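Local coordinates for regulator of Ty1 transposition protein 107 (Saccharomyces cerevisiae, PDB 3T7K), which binds the phosphorylated tail of histone H2A through its C-terminal tandem BRCT repeats and so takes part in the repair of damaged DNA, at residues 10-15 / 40-45; 77-82 / 162-167. All coordinates share one frame; numbering follows the deposited sequence.

Contact 1. Residues 10-15 / 40-45; sequences KILARF and IEILNQ
The first of the two BRCT repeats is a four-stranded parallel sheet flanked by helices, and here the short helix 8-13, which precedes its first strand, packs on the helix 37-45 that follows that strand. Leu12 and Ile42 lie closest in backbone, their CA atoms 7.5 Å apart, and no hydrogen bond crosses the gap. The joint is made by branched aliphatic side chains, which fill such a gap without leaving polar groups to satisfy. Leu12 reaches across with both methyls and divides them between neighbouring turns of the other helix. Its CD2 lies 4.1 Å from Ile42 CG2, the two side chains meeting at a slant. Ile42 uses its other branch for Ile11: with CG1 anti to the carbonyl carbon (chi1 -67°) and the chain then extended, CD1 is carried out to Ile11 CG2, 4.0 Å away, and these two side chains cross at about a right angle. A beta-branched residue suits this place because it has one arm for each neighbour. Ile99 of helix 90-99 touches Ile11, Leu12 and Ile42 alike and extends the apolar cluster. At the exposed margin Gln45 lends only its aliphatic part, and its amide leads away from Leu12; the closest approach of all is Leu12 CD1 to Gln45 CB, at 3.6 Å.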
loop_
_atom_site.group_PDB
_atom_site.type_symbol
_atom_site.label_atom_id
_atom_site.label_comp_id
_atom_site.label_asym_id
_atom_site.label_seq_id
_atom_site.Cartn_x
_atom_site.Cartn_y
_atom_site.Cartn_z
ATOM N N LYS C 10 29.729 -3.789 -16.068
ATOM C CA LYS C 10 30.669 -3.368 -17.094
ATOM C C LYS C 10 29.910 -2.745 -18.258
ATOM O O LYS C 10 30.241 -1.651 -18.716
ATOM C CB LYS C 10 31.531 -4.540 -17.574
ATOM C CG LYS C 10 32.404 -4.201 -18.774
ATOM C CD LYS C 10 33.295 -3.000 -18.487
ATOM C CE LYS C 10 34.000 -2.512 -19.745
ATOM N NZ LYS C 10 34.917 -1.372 -19.445
ATOM N N ILE C 11 28.887 -3.443 -18.739
ATOM C CA ILE C 11 28.035 -2.903 -19.793
ATOM C C ILE C 11 27.540 -1.500 -19.425
ATOM O O ILE C 11 27.503 -0.601 -20.272
ATOM C CB ILE C 11 26.803 -3.802 -20.038
ATOM C CG1 ILE C 11 27.230 -5.195 -20.530
ATOM C CG2 ILE C 11 25.842 -3.130 -21.014
ATOM C CD1 ILE C 11 27.836 -5.192 -21.918
ATOM N N LEU C 12 27.172 -1.323 -18.158
ATOM C CA LEU C 12 26.556 -0.081 -17.695
ATOM C C LEU C 12 27.575 0.946 -17.188
ATOM O O LEU C 12 27.232 2.102 -16.921
ATOM C CB LEU C 12 25.517 -0.376 -16.613
ATOM C CG LEU C 12 24.275 -1.151 -17.073
ATOM C CD1 LEU C 12 23.478 -1.637 -15.875
ATOM C CD2 LEU C 12 23.404 -0.310 -17.997
ATOM N N ALA C 13 28.828 0.522 -17.062
ATOM C CA ALA C 13 29.893 1.425 -16.648
ATOM C C ALA C 13 29.995 2.546 -17.670
ATOM O O ALA C 13 30.238 3.698 -17.326
ATOM C CB ALA C 13 31.217 0.675 -16.544
ATOM N N ARG C 14 29.763 2.195 -18.930
ATOM C CA ARG C 14 29.926 3.121 -20.040
ATOM C C ARG C 14 28.938 4.289 -20.029
ATOM O O ARG C 14 29.047 5.196 -20.856
ATOM C CB ARG C 14 29.823 2.365 -21.367
ATOM C CG ARG C 14 30.173 3.207 -22.580
ATOM C CD ARG C 14 30.088 2.403 -23.863
ATOM C CZ ARG C 14 27.692 2.589 -24.407
ATOM N NH1 ARG C 14 27.806 3.904 -24.541
ATOM N NH2 ARG C 14 26.515 2.005 -24.595
ATOM N N PHE C 15 27.973 4.278 -19.111
ATOM C CA PHE C 15 26.987 5.363 -19.054
ATOM C C PHE C 15 27.239 6.347 -17.910
ATOM O O PHE C 15 27.584 5.950 -16.797
ATOM C CB PHE C 15 25.561 4.808 -18.991
ATOM C CG PHE C 15 25.156 4.068 -20.226
ATOM C CD1 PHE C 15 25.325 2.697 -20.312
ATOM C CD2 PHE C 15 24.632 4.745 -21.314
ATOM C CE1 PHE C 15 24.968 2.012 -21.456
ATOM C CE2 PHE C 15 24.265 4.065 -22.462
ATOM C CZ PHE C 15 24.441 2.699 -22.535
ATOM N N ILE C 40 18.724 -9.199 -17.751
ATOM C CA ILE C 40 17.845 -9.053 -16.597
ATOM C C ILE C 40 18.479 -8.166 -15.555
ATOM O O ILE C 40 17.828 -7.276 -15.016
ATOM C CB ILE C 40 17.320 -10.408 -16.010
ATOM C CG1 ILE C 40 16.757 -10.212 -14.594
ATOM C CG2 ILE C 40 18.402 -11.511 -16.052
ATOM C CD1 ILE C 40 17.796 -10.280 -13.480
ATOM N N GLU C 41 19.765 -8.370 -15.306
ATOM C CA GLU C 41 20.480 -7.571 -14.323
ATOM C C GLU C 41 20.555 -6.085 -14.720
ATOM O O GLU C 41 20.506 -5.200 -13.862
ATOM C CB GLU C 41 21.885 -8.139 -14.104
ATOM C CG GLU C 41 22.594 -7.479 -12.960
ATOM O OE1 GLU C 41 21.048 -8.244 -11.327
ATOM O OE2 GLU C 41 21.549 -6.107 -11.325
ATOM N N ILE C 42 20.667 -5.823 -16.021
ATOM C CA ILE C 42 20.596 -4.466 -16.549
ATOM C C ILE C 42 19.268 -3.806 -16.180
ATOM O O ILE C 42 19.252 -2.716 -15.612
ATOM C CB ILE C 42 20.745 -4.441 -18.085
ATOM C CG1 ILE C 42 22.152 -4.868 -18.511
ATOM C CG2 ILE C 42 20.467 -3.059 -18.628
ATOM C CD1 ILE C 42 22.358 -4.804 -20.022
ATOM N N LEU C 43 18.155 -4.464 -16.516
ATOM C CA LEU C 43 16.825 -3.934 -16.221
ATOM C C LEU C 43 16.672 -3.510 -14.770
ATOM O O LEU C 43 16.170 -2.412 -14.489
ATOM C CB LEU C 43 15.740 -4.958 -16.590
ATOM C CG LEU C 43 15.692 -5.245 -18.084
ATOM C CD1 LEU C 43 14.662 -6.320 -18.418
ATOM C CD2 LEU C 43 15.393 -3.967 -18.835
ATOM N N ASN C 44 17.092 -4.370 -13.844
ATOM C CA ASN C 44 16.974 -4.035 -12.425
ATOM C C ASN C 44 17.812 -2.810 -12.092
ATOM O O ASN C 44 17.411 -1.964 -11.287
ATOM C CB ASN C 44 17.392 -5.217 -11.553
ATOM C CG ASN C 44 16.910 -6.547 -12.110
ATOM O OD1 ASN C 44 17.718 -7.379 -12.534
ATOM N ND2 ASN C 44 15.581 -6.757 -12.114
ATOM N N GLN C 45 18.969 -2.694 -12.726
ATOM C CA GLN C 45 19.795 -1.509 -12.510
ATOM C C GLN C 45 19.090 -0.254 -13.003
ATOM O O GLN C 45 19.374 0.842 -12.536
ATOM C CB GLN C 45 21.160 -1.664 -13.182
ATOM C CG GLN C 45 22.115 -2.575 -12.410
ATOM C CD GLN C 45 22.037 -2.357 -10.906
ATOM O OE1 GLN C 45 22.252 -1.248 -10.414
ATOM N NE2 GLN C 45 21.711 -3.418 -10.171
#

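Contact 2. Residues 77-82 / 162-167; sequences SLSFEP and KAHGIE
The imidazole of His164, at the end of helix 154-163, slides under the type I turn after helix 72-77, presenting a face to Ser79 and an edge to Leu78. Ser79 CB sits over that face, 3.9 Å from the ring centroid and only 16° off the normal, a CH-pi contact displaced toward the rim. Leu78 CB approaches in the ring plane instead, 3.8 Å from His164 CE1. With CG anti to the carbonyl carbon (chi1 -80°), the ring is turned across to the turn Ser77-Phe80, and its NE2 is hydrogen-bonded to Leu75 O of the helix just before. That bond, with the packing on face and edge, probably limits the ring's rotation; since a carbonyl can only accept, NE2 is the donor, a role that suits a flat side chain with an N-H at its far end.

Beside the ring, Ser79 CB also meets Ala163 O at 3.3 Å, while Ser79 OG lies 3.7 Å from Ala163 CB. The hydroxyl finds its polar partner in Lys76 O, within its own repeat, and the small side chains of serine and alanine let the two chain segments come near. Gly165, with positive phi, is the C-prime residue of a Schellman motif that ends the helix directly after the histidine, a backbone shape glycine tolerates because it has no CB. Ile236 of helix 229-237 touches both Leu78 and His164.

Were His164 an alanine, Leu75 O would probably lose this donor and a gap would be likely to open against Ser79 CB. The packing here is carbon-rich and has no hydrogen bond of its own; a polar tie between the repeats lies close by, where Lys134 NZ bonds to Ser79 O and pairs with Glu81. The histidine touches through face and edge while Leu75 O satisfies its NE2, consistent with a ring held in one setting.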
loop_
_atom_site.group_PDB
_atom_site.type_symbol
_atom_site.label_atom_id
_atom_site.label_comp_id
_atom_site.label_asym_id
_atom_site.label_seq_id
_atom_site.Cartn_x
_atom_site.Cartn_y
_atom_site.Cartn_z
ATOM N N SER C 77 -4.091 -7.020 -14.704
ATOM C CA SER C 77 -3.308 -5.790 -14.673
ATOM C C SER C 77 -4.259 -4.605 -14.515
ATOM O O SER C 77 -3.873 -3.547 -14.010
ATOM C CB SER C 77 -2.474 -5.635 -15.939
ATOM O OG SER C 77 -3.247 -5.103 -16.994
ATOM N N LEU C 78 -5.512 -4.785 -14.930
ATOM C CA LEU C 78 -6.490 -3.703 -14.811
ATOM C C LEU C 78 -7.015 -3.522 -13.387
ATOM O O LEU C 78 -7.833 -2.637 -13.130
ATOM C CB LEU C 78 -7.631 -3.861 -15.825
ATOM C CG LEU C 78 -7.144 -3.484 -17.228
ATOM C CD1 LEU C 78 -8.044 -4.043 -18.315
ATOM C CD2 LEU C 78 -7.006 -1.956 -17.350
ATOM N N SER C 79 -6.534 -4.346 -12.461
ATOM C CA SER C 79 -6.778 -4.087 -11.046
ATOM C C SER C 79 -5.489 -3.791 -10.280
ATOM O O SER C 79 -5.429 -4.002 -9.071
ATOM C CB SER C 79 -7.475 -5.264 -10.374
ATOM O OG SER C 79 -6.644 -6.402 -10.468
ATOM N N PHE C 80 -4.458 -3.313 -10.971
ATOM C CA PHE C 80 -3.280 -2.844 -10.259
ATOM C C PHE C 80 -3.646 -1.566 -9.493
ATOM O O PHE C 80 -4.630 -0.890 -9.822
ATOM C CB PHE C 80 -2.116 -2.611 -11.223
ATOM C CG PHE C 80 -1.499 -3.876 -11.748
ATOM C CD1 PHE C 80 -1.945 -5.113 -11.320
ATOM C CD2 PHE C 80 -0.463 -3.827 -12.659
ATOM C CE1 PHE C 80 -1.374 -6.285 -11.809
ATOM C CE2 PHE C 80 0.115 -4.980 -13.153
ATOM C CZ PHE C 80 -0.344 -6.219 -12.724
ATOM N N GLU C 81 -2.855 -1.231 -8.479
ATOM C CA GLU C 81 -3.207 -0.164 -7.550
ATOM C C GLU C 81 -2.115 0.906 -7.374
ATOM O O GLU C 81 -1.463 0.978 -6.327
ATOM C CB GLU C 81 -3.556 -0.789 -6.204
ATOM C CG GLU C 81 -4.752 -1.758 -6.292
ATOM C CD GLU C 81 -4.970 -2.543 -5.006
ATOM O OE1 GLU C 81 -4.320 -2.213 -3.986
ATOM O OE2 GLU C 81 -5.782 -3.494 -5.019
ATOM N N PRO C 82 -1.923 1.755 -8.391
ATOM C CA PRO C 82 -2.669 1.718 -9.646
ATOM C C PRO C 82 -1.862 1.078 -10.755
ATOM O O PRO C 82 -0.675 0.782 -10.574
ATOM C CB PRO C 82 -2.842 3.198 -9.962
ATOM C CG PRO C 82 -1.510 3.797 -9.492
ATOM C CD PRO C 82 -1.084 2.967 -8.288
ATOM N N LYS C 162 -12.215 -12.082 -8.663
ATOM C CA LYS C 162 -11.970 -11.666 -7.297
ATOM C C LYS C 162 -10.966 -10.516 -7.315
ATOM O O LYS C 162 -11.032 -9.608 -6.477
ATOM C CB LYS C 162 -11.472 -12.837 -6.449
ATOM C CG LYS C 162 -12.565 -13.825 -6.086
ATOM C CD LYS C 162 -12.014 -15.021 -5.314
ATOM C CE LYS C 162 -11.386 -16.047 -6.251
ATOM N NZ LYS C 162 -10.899 -17.254 -5.517
ATOM N N ALA C 163 -10.058 -10.529 -8.287
ATOM C CA ALA C 163 -9.101 -9.421 -8.395
ATOM C C ALA C 163 -9.864 -8.137 -8.648
ATOM O O ALA C 163 -9.371 -7.053 -8.357
ATOM C CB ALA C 163 -8.073 -9.667 -9.507
ATOM N N HIS C 164 -11.092 -8.259 -9.162
ATOM C CA HIS C 164 -11.841 -7.080 -9.567
ATOM C C HIS C 164 -13.044 -6.800 -8.660
ATOM O O HIS C 164 -14.022 -6.170 -9.072
ATOM C CB HIS C 164 -12.264 -7.168 -11.045
ATOM C CG HIS C 164 -11.178 -6.802 -12.014
ATOM N ND1 HIS C 164 -10.902 -5.494 -12.367
ATOM C CD2 HIS C 164 -10.310 -7.569 -12.715
ATOM C CE1 HIS C 164 -9.906 -5.472 -13.233
ATOM N NE2 HIS C 164 -9.530 -6.719 -13.464
ATOM N N GLY C 165 -12.960 -7.268 -7.420
ATOM C CA GLY C 165 -13.886 -6.835 -6.396
ATOM C C GLY C 165 -14.987 -7.813 -6.023
ATOM O O GLY C 165 -15.805 -7.523 -5.165
ATOM N N ILE C 166 -15.023 -8.964 -6.675
ATOM C CA ILE C 166 -15.954 -10.018 -6.282
ATOM C C ILE C 166 -15.416 -10.812 -5.071
ATOM O O ILE C 166 -14.312 -11.354 -5.104
ATOM C CB ILE C 166 -16.264 -10.936 -7.485
ATOM C CG1 ILE C 166 -16.871 -10.086 -8.612
ATOM C CG2 ILE C 166 -17.195 -12.087 -7.075
ATOM C CD1 ILE C 166 -17.671 -10.872 -9.651
ATOM N N GLU C 167 -16.193 -10.862 -3.996
ATOM C CA GLU C 167 -15.730 -11.501 -2.763
ATOM C C GLU C 167 -16.028 -13.001 -2.683
ATOM O O GLU C 167 -15.217 -13.776 -2.181
ATOM C CB GLU C 167 -16.292 -10.771 -1.543
ATOM C CG GLU C 167 -15.455 -9.560 -1.143
ATOM C CD GLU C 167 -16.292 -8.367 -0.723
ATOM O OE1 GLU C 167 -17.327 -8.559 -0.052
ATOM O OE2 GLU C 167 -15.911 -7.231 -1.074
#

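In the fold
Contact 1 comes first along the chain, both of its segments preceding those of contact 2. Their centres stand 33 Å apart and their nearest atoms about 16 Å apart, so the two do not meet. Contact 1 is internal to the first BRCT repeat, toward one end of the elongated molecule, joining helices 8-13 and 37-45. The centre of contact 2 is about 7 Å from the centre of the chain, where the loop between helix 72-77 and strand 85-87 of that repeat meets the end of helix 154-163 in the second. One therefore packs helices within a repeat, while the other joins the two repeats, consistent with the tandem pair acting as one phosphopeptide-binding unit.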